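Local coordinates for hypothetical protein PH1918 (Pyrococcus horikoshii, PDB 2D16) that is of unknown function but, as a member of the adenosine-specific kinase family, may act on an adenosine-containing substrate, at residues E16-Q21 with I85-A90; I43-A48 with T60-E65. All coordinates share one frame; numbering follows the deposited sequence.

Contact 1 of 2, residues E16-Q21 with I85-A90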
ATOM      1  N   GLU A  16     -11.153 -25.566  36.870  1.00 23.11           N
ATOM      2  CA  GLU A  16     -12.215 -24.660  37.305  1.00 23.04           C
ATOM      3  C   GLU A  16     -13.551 -25.390  37.326  1.00 22.70           C
ATOM      4  O   GLU A  16     -13.837 -26.191  36.435  1.00 21.72           O
ATOM      5  CB  GLU A  16     -12.329 -23.478  36.338  1.00 23.05           C
ATOM      6  CG  GLU A  16     -11.041 -22.708  36.061  1.00 24.73           C
ATOM      7  CD  GLU A  16     -10.729 -21.661  37.114  1.00 24.65           C
ATOM      8  OE1 GLU A  16     -11.636 -21.294  37.890  1.00 25.30           O
ATOM      9  OE2 GLU A  16      -9.575 -21.189  37.153  1.00 26.28           O
ATOM     10  N   VAL A  17     -14.367 -25.119  38.339  1.00 20.61           N
ATOM     11  CA  VAL A  17     -15.680 -25.743  38.430  1.00 20.10           C
ATOM     12  C   VAL A  17     -16.766 -24.672  38.391  1.00 20.86           C
ATOM     13  O   VAL A  17     -16.602 -23.584  38.944  1.00 19.68           O
ATOM     14  CB  VAL A  17     -15.846 -26.578  39.731  1.00 20.70           C
ATOM     15  CG1 VAL A  17     -15.742 -25.682  40.958  1.00 19.25           C
ATOM     16  CG2 VAL A  17     -17.192 -27.302  39.717  1.00 20.88           C
ATOM     17  N   ILE A  18     -17.860 -24.984  37.703  1.00 20.31           N
ATOM     18  CA  ILE A  18     -19.000 -24.083  37.605  1.00 19.36           C
ATOM     19  C   ILE A  18     -20.237 -24.942  37.851  1.00 20.20           C
ATOM     20  O   ILE A  18     -20.422 -25.971  37.202  1.00 22.02           O
ATOM     21  CB  ILE A  18     -19.113 -23.435  36.204  1.00 20.61           C
ATOM     22  CG1 ILE A  18     -17.820 -22.697  35.854  1.00 18.67           C
ATOM     23  CG2 ILE A  18     -20.287 -22.458  36.186  1.00 21.46           C
ATOM     24  CD1 ILE A  18     -17.799 -22.124  34.447  1.00 22.77           C
ATOM     25  N   ILE A  19     -21.072 -24.533  38.800  1.00 19.27           N
ATOM     26  CA  ILE A  19     -22.283 -25.281  39.116  1.00 19.64           C
ATOM     27  C   ILE A  19     -23.470 -24.373  38.820  1.00 19.28           C
ATOM     28  O   ILE A  19     -23.464 -23.205  39.201  1.00 19.04           O
ATOM     29  CB  ILE A  19     -22.343 -25.677  40.611  1.00 21.53           C
ATOM     30  CG1 ILE A  19     -21.028 -26.328  41.052  1.00 24.91           C
ATOM     31  CG2 ILE A  19     -23.515 -26.619  40.848  1.00 20.00           C
ATOM     32  CD1 ILE A  19     -20.709 -27.626  40.351  1.00 26.97           C
ATOM     33  N   GLY A  20     -24.489 -24.907  38.156  1.00 18.10           N
ATOM     34  CA  GLY A  20     -25.643 -24.089  37.837  1.00 18.08           C
ATOM     35  C   GLY A  20     -26.956 -24.841  37.860  1.00 18.68           C
ATOM     36  O   GLY A  20     -26.991 -26.055  38.068  1.00 19.42           O
ATOM     37  N   GLN A  21     -28.041 -24.104  37.656  1.00 17.90           N
ATOM     38  CA  GLN A  21     -29.382 -24.677  37.635  1.00 18.09           C
ATOM     39  C   GLN A  21     -29.963 -24.379  36.257  1.00 19.50           C
ATOM     40  O   GLN A  21     -30.002 -23.220  35.824  1.00 18.10           O
ATOM     41  CB  GLN A  21     -30.251 -24.043  38.729  1.00 16.65           C
ATOM     42  CG  GLN A  21     -31.665 -24.642  38.839  1.00 18.97           C
ATOM     43  CD  GLN A  21     -31.694 -26.012  39.518  1.00 20.11           C
ATOM     44  OE1 GLN A  21     -30.863 -26.302  40.383  1.00 19.59           O
ATOM     45  NE2 GLN A  21     -32.633 -26.860  39.116  1.00 20.78           N
ATOM     46  N   ILE A  85     -19.892 -28.170  35.479  1.00 19.26           N
ATOM     47  CA  ILE A  85     -18.881 -28.000  34.451  1.00 20.73           C
ATOM     48  C   ILE A  85     -17.498 -28.008  35.088  1.00 20.40           C
ATOM     49  O   ILE A  85     -17.275 -27.347  36.097  1.00 20.93           O
ATOM     50  CB  ILE A  85     -19.028 -26.651  33.709  1.00 20.13           C
ATOM     51  CG1 ILE A  85     -20.407 -26.556  33.053  1.00 18.69           C
ATOM     52  CG2 ILE A  85     -17.923 -26.511  32.663  1.00 20.40           C
ATOM     53  CD1 ILE A  85     -20.729 -25.167  32.531  1.00 19.13           C
ATOM     54  N   LEU A  86     -16.587 -28.779  34.507  1.00 20.66           N
ATOM     55  CA  LEU A  86     -15.206 -28.826  34.973  1.00 21.63           C
ATOM     56  C   LEU A  86     -14.402 -28.513  33.723  1.00 20.86           C
ATOM     57  O   LEU A  86     -14.533 -29.198  32.711  1.00 20.86           O
ATOM     58  CB  LEU A  86     -14.844 -30.214  35.522  1.00 22.74           C
ATOM     59  CG  LEU A  86     -15.485 -30.595  36.861  1.00 22.95           C
ATOM     60  CD1 LEU A  86     -15.082 -32.011  37.240  1.00 25.78           C
ATOM     61  CD2 LEU A  86     -15.046 -29.612  37.940  1.00 23.82           C
ATOM     62  N   MET A  87     -13.583 -27.471  33.781  1.00 21.40           N
ATOM     63  CA  MET A  87     -12.820 -27.067  32.610  1.00 22.25           C
ATOM     64  C   MET A  87     -11.397 -26.615  32.906  1.00 23.55           C
ATOM     65  O   MET A  87     -11.029 -26.337  34.049  1.00 22.82           O
ATOM     66  CB  MET A  87     -13.543 -25.917  31.906  1.00 23.83           C
ATOM     67  CG  MET A  87     -13.552 -24.634  32.746  1.00 23.61           C
ATOM     68  SD  MET A  87     -14.407 -23.238  31.976  1.00 23.42           S
ATOM     69  CE  MET A  87     -13.737 -21.868  32.922  1.00 22.98           C
ATOM     70  N   LYS A  88     -10.608 -26.547  31.839  1.00 24.05           N
ATOM     71  CA  LYS A  88      -9.233 -26.081  31.898  1.00 23.77           C
ATOM     72  C   LYS A  88      -8.965 -25.348  30.584  1.00 23.53           C
ATOM     73  O   LYS A  88      -9.745 -25.468  29.633  1.00 23.53           O
ATOM     74  CB  LYS A  88      -8.261 -27.252  32.088  1.00 25.37           C
ATOM     75  CG  LYS A  88      -8.300 -28.308  31.001  1.00 27.10           C
ATOM     76  CD  LYS A  88      -7.295 -29.416  31.314  1.00 30.77           C
ATOM     77  CE  LYS A  88      -7.259 -30.473  30.218  1.00 33.03           C
ATOM     78  NZ  LYS A  88      -6.245 -31.530  30.511  1.00 34.86           N
ATOM     79  N   ASN A  89      -7.878 -24.584  30.537  1.00 23.39           N
ATOM     80  CA  ASN A  89      -7.513 -23.807  29.354  1.00 24.16           C
ATOM     81  C   ASN A  89      -8.515 -22.676  29.122  1.00 24.14           C
ATOM     82  O   ASN A  89      -8.665 -22.171  28.007  1.00 24.17           O
ATOM     83  CB  ASN A  89      -7.433 -24.703  28.111  1.00 26.97           C
ATOM     84  CG  ASN A  89      -6.401 -25.806  28.252  1.00 29.99           C
ATOM     85  OD1 ASN A  89      -5.432 -25.670  28.997  1.00 31.34           O
ATOM     86  ND2 ASN A  89      -6.598 -26.898  27.526  1.00 29.90           N
ATOM     87  N   ALA A  90      -9.191 -22.284  30.195  1.00 22.92           N
ATOM     88  CA  ALA A  90     -10.176 -21.208  30.164  1.00 21.84           C
ATOM     89  C   ALA A  90     -10.503 -20.879  31.612  1.00 21.03           C
ATOM     90  O   ALA A  90     -10.370 -21.732  32.488  1.00 21.83           O
ATOM     91  CB  ALA A  90     -11.438 -21.654  29.425  1.00 22.59           C
TER
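Val-17 and Leu-86 lie side by side as a non-hydrogen-bonded pair of an antiparallel beta sheet, where two inner strands of the five-stranded sheet illustrate how a buried core is built from apolar neighbours. CD2 of Leu-86 touches Val-17 twice, at CB and at CG2, each 3.6 Å away. The valine presents CG2 because this branch stands anti to the backbone N, beside the carbonyl carbon. On the other face of the sheet, Ile-18 meets Ile-85 through their branch points, CB to CB at 4.1 Å. The thioether of Met-87 runs along the same face: its CG lies 4.0 Å from CB of Glu-16, and its SD makes a looser contact with CD1 of Ile-18. The Met-87 chain rises from chi1 67° and then stays extended, which also brings CE to 4.0 Å from CB of Glu-16. The acid thus joins the packing through its aliphatic carbons, while its chain, bent at chi2, leads the carboxylate away from strand 85-88.

Two hydrogen-bonded pairs, Glu-16 with Met-87 and Ile-18 with Ile-85, hold these side chains in register through four backbone bonds. Helix 92-100 covers the isoleucine face, with Ile-99 reaching both Ile-18 and Ile-85. On the far edge of strand 16-21, Val-17 and Ile-19 bond to strand 105-112, so that strand 16-22 is flanked on both sides. Between the hydrogen-bonded pairs, the CA of Val-17 directs its hydrogen at O of Ile-85, CA to O 3.2 Å, a carbonyl that also accepts from N of Ile-18.

Contact 2 of 2, residues I43-A48 with T60-E65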
ATOM      1  N   ILE A  43     -10.458 -24.607  24.802  1.00 23.18           N
ATOM      2  CA  ILE A  43     -11.057 -24.960  26.081  1.00 22.73           C
ATOM      3  C   ILE A  43     -11.293 -26.472  26.139  1.00 23.57           C
ATOM      4  O   ILE A  43     -11.739 -27.077  25.164  1.00 23.85           O
ATOM      5  CB  ILE A  43     -12.406 -24.198  26.284  1.00 22.39           C
ATOM      6  CG1 ILE A  43     -12.964 -24.459  27.685  1.00 21.25           C
ATOM      7  CG2 ILE A  43     -13.407 -24.616  25.217  1.00 21.22           C
ATOM      8  CD1 ILE A  43     -14.169 -23.587  28.033  1.00 23.94           C
ATOM      9  N   LYS A  44     -10.955 -27.079  27.272  1.00 23.44           N
ATOM     10  CA  LYS A  44     -11.147 -28.513  27.477  1.00 24.61           C
ATOM     11  C   LYS A  44     -12.080 -28.640  28.669  1.00 23.74           C
ATOM     12  O   LYS A  44     -11.857 -28.015  29.705  1.00 23.54           O
ATOM     13  CB  LYS A  44      -9.809 -29.200  27.764  1.00 27.03           C
ATOM     14  CG  LYS A  44      -8.850 -29.191  26.578  1.00 30.70           C
ATOM     15  CD  LYS A  44      -9.464 -29.883  25.364  1.00 32.39           C
ATOM     16  CE  LYS A  44      -8.529 -29.834  24.165  1.00 34.46           C
ATOM     17  NZ  LYS A  44      -9.118 -30.490  22.964  1.00 37.18           N
ATOM     18  N   PHE A  45     -13.125 -29.450  28.538  1.00 22.79           N
ATOM     19  CA  PHE A  45     -14.078 -29.542  29.625  1.00 22.06           C
ATOM     20  C   PHE A  45     -14.979 -30.759  29.619  1.00 22.49           C
ATOM     21  O   PHE A  45     -15.045 -31.527  28.654  1.00 23.10           O
ATOM     22  CB  PHE A  45     -14.973 -28.304  29.587  1.00 22.27           C
ATOM     23  CG  PHE A  45     -15.901 -28.277  28.398  1.00 22.71           C
ATOM     24  CD1 PHE A  45     -17.189 -28.802  28.489  1.00 22.77           C
ATOM     25  CD2 PHE A  45     -15.464 -27.783  27.171  1.00 23.45           C
ATOM     26  CE1 PHE A  45     -18.028 -28.837  27.377  1.00 23.60           C
ATOM     27  CE2 PHE A  45     -16.300 -27.815  26.048  1.00 23.58           C
ATOM     28  CZ  PHE A  45     -17.582 -28.344  26.152  1.00 23.55           C
ATOM     29  N   GLY A  46     -15.690 -30.894  30.730  1.00 21.44           N
ATOM     30  CA  GLY A  46     -16.661 -31.948  30.905  1.00 20.06           C
ATOM     31  C   GLY A  46     -17.880 -31.255  31.488  1.00 21.31           C
ATOM     32  O   GLY A  46     -17.740 -30.346  32.309  1.00 19.70           O
ATOM     33  N   ILE A  47     -19.070 -31.638  31.039  1.00 19.96           N
ATOM     34  CA  ILE A  47     -20.295 -31.061  31.578  1.00 20.53           C
ATOM     35  C   ILE A  47     -21.295 -32.190  31.803  1.00 20.63           C
ATOM     36  O   ILE A  47     -21.439 -33.087  30.966  1.00 20.50           O
ATOM     37  CB  ILE A  47     -20.914 -29.983  30.637  1.00 19.72           C
ATOM     38  CG1 ILE A  47     -22.197 -29.423  31.268  1.00 19.85           C
ATOM     39  CG2 ILE A  47     -21.216 -30.568  29.260  1.00 19.66           C
ATOM     40  CD1 ILE A  47     -22.846 -28.302  30.466  1.00 20.23           C
ATOM     41  N   ALA A  48     -21.949 -32.162  32.957  1.00 19.58           N
ATOM     42  CA  ALA A  48     -22.943 -33.166  33.304  1.00 19.66           C
ATOM     43  C   ALA A  48     -24.174 -32.437  33.823  1.00 20.40           C
ATOM     44  O   ALA A  48     -24.063 -31.386  34.454  1.00 20.36           O
ATOM     45  CB  ALA A  48     -22.394 -34.106  34.365  1.00 19.48           C
ATOM     46  N   THR A  60     -21.318 -34.928  28.527  1.00 22.15           N
ATOM     47  CA  THR A  60     -20.566 -34.769  27.294  1.00 23.12           C
ATOM     48  C   THR A  60     -19.456 -33.760  27.566  1.00 23.42           C
ATOM     49  O   THR A  60     -19.170 -33.443  28.724  1.00 22.48           O
ATOM     50  CB  THR A  60     -21.456 -34.271  26.129  1.00 23.12           C
ATOM     51  OG1 THR A  60     -20.684 -34.221  24.922  1.00 23.78           O
ATOM     52  CG2 THR A  60     -22.014 -32.889  26.425  1.00 24.22           C
ATOM     53  N   GLY A  61     -18.810 -33.352  26.501  1.00 23.13           N
ATOM     54  CA  GLY A  61     -17.682 -32.445  26.593  1.00 24.53           C
ATOM     55  C   GLY A  61     -16.661 -32.869  25.559  1.00 25.21           C
ATOM     56  O   GLY A  61     -17.016 -33.536  24.585  1.00 25.98           O
ATOM     57  N   ASN A  62     -15.400 -32.493  25.755  1.00 24.33           N
ATOM     58  CA  ASN A  62     -14.351 -32.858  24.805  1.00 25.31           C
ATOM     59  C   ASN A  62     -13.083 -33.328  25.515  1.00 25.73           C
ATOM     60  O   ASN A  62     -11.976 -33.201  24.985  1.00 26.05           O
ATOM     61  CB  ASN A  62     -14.029 -31.675  23.890  1.00 24.06           C
ATOM     62  CG  ASN A  62     -13.454 -30.495  24.645  1.00 23.25           C
ATOM     63  OD1 ASN A  62     -13.343 -30.524  25.871  1.00 24.34           O
ATOM     64  ND2 ASN A  62     -13.083 -29.448  23.917  1.00 23.94           N
ATOM     65  N   ASP A  63     -13.259 -33.869  26.717  1.00 26.14           N
ATOM     66  CA  ASP A  63     -12.150 -34.378  27.519  1.00 28.10           C
ATOM     67  C   ASP A  63     -12.647 -35.539  28.377  1.00 28.74           C
ATOM     68  O   ASP A  63     -13.458 -35.353  29.284  1.00 27.10           O
ATOM     69  CB  ASP A  63     -11.585 -33.283  28.426  1.00 28.49           C
ATOM     70  CG  ASP A  63     -10.319 -33.720  29.140  1.00 31.22           C
ATOM     71  OD1 ASP A  63      -9.258 -33.778  28.481  1.00 35.70           O
ATOM     72  OD2 ASP A  63     -10.383 -34.022  30.348  1.00 30.61           O
ATOM     73  N   PRO A  64     -12.159 -36.757  28.102  1.00 29.36           N
ATOM     74  CA  PRO A  64     -12.560 -37.954  28.848  1.00 29.59           C
ATOM     75  C   PRO A  64     -12.520 -37.821  30.370  1.00 28.86           C
ATOM     76  O   PRO A  64     -13.507 -38.105  31.046  1.00 29.38           O
ATOM     77  CB  PRO A  64     -11.590 -39.018  28.334  1.00 30.90           C
ATOM     78  CG  PRO A  64     -11.377 -38.597  26.911  1.00 31.36           C
ATOM     79  CD  PRO A  64     -11.183 -37.100  27.052  1.00 30.78           C
ATOM     80  N   GLU A  65     -11.381 -37.387  30.901  1.00 28.55           N
ATOM     81  CA  GLU A  65     -11.216 -37.244  32.343  1.00 29.00           C
ATOM     82  C   GLU A  65     -12.178 -36.246  32.981  1.00 27.30           C
ATOM     83  O   GLU A  65     -12.827 -36.558  33.978  1.00 26.15           O
ATOM     84  CB  GLU A  65      -9.776 -36.842  32.675  1.00 32.12           C
ATOM     85  CG  GLU A  65      -9.520 -36.653  34.164  1.00 38.18           C
ATOM     86  CD  GLU A  65      -8.065 -36.357  34.476  1.00 42.68           C
ATOM     87  OE1 GLU A  65      -7.203 -37.199  34.147  1.00 45.53           O
ATOM     88  OE2 GLU A  65      -7.783 -35.284  35.054  1.00 45.24           O
TER
HETATM   89  O   HOH W   1     -10.590 -32.568  22.656  1.00 43.76           O
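The Phe-45 ring and the Asn-62 amide cross with their planes 46° apart where the 44-51/56-61 beta hairpin ends. OD1 of Asn-62 approaches the ring obliquely, 3.7 Å from CD2, and CA of Gly-61 lies as close to CE1. CG of Asn-62 sits between its backbone N and carbonyl carbon (chi1 64°), which turns the amide to strand 44-48. There it extends the pairing in place of backbone: ND2 donates to O of Ile-43 at 3.0 Å, almost straight (174°) in the amide plane, while OD1 accepts from N of Phe-45 at 2.9 Å. These two bonds fix the amide's rotation; N of Asn-62 adds a third link, to O of Phe-45. An alanine in place of Asn-62 would probably leave N of Phe-45 and O of Ile-43 without these mates.

Thr-60 and Ile-47 form a hydrogen-bonded pair, CG2 methyls 3.7 Å apart, and OG1 of Thr-60 bonds to O of Asp-162 of the second subunit. CA of Gly-61 directs a C-H at O of Phe-45. Asp-63 N-caps helix 64-77 through OD2 to N of Leu-66. A water bridges the segments, accepting from NZ of Lys-44 at 2.6 Å and donating to O of Asn-62.

The two contacts show how one antiparallel sheet is assembled from pairings of very different span. Their centres are 10 Å apart, and both belong to the five-stranded sheet ordered 56-61, 44-51, 82-88, 16-22, 105-112. Contact 2 joins the hairpin at the 56-61 edge of the sheet; contact 1, near the centre of the chain, ties segments 64 residues apart, and the loop it closes holds helix 25-39, the hairpin and helix 64-77. Strands 44-51 and 82-88 stitch the two together, with probable hydrogen bonds from N of Gly-46 to O of Leu-86 and from N of Lys-88 to O of Lys-44. Contact 1 is internal to the chain, whereas contact 2 reaches the second subunit.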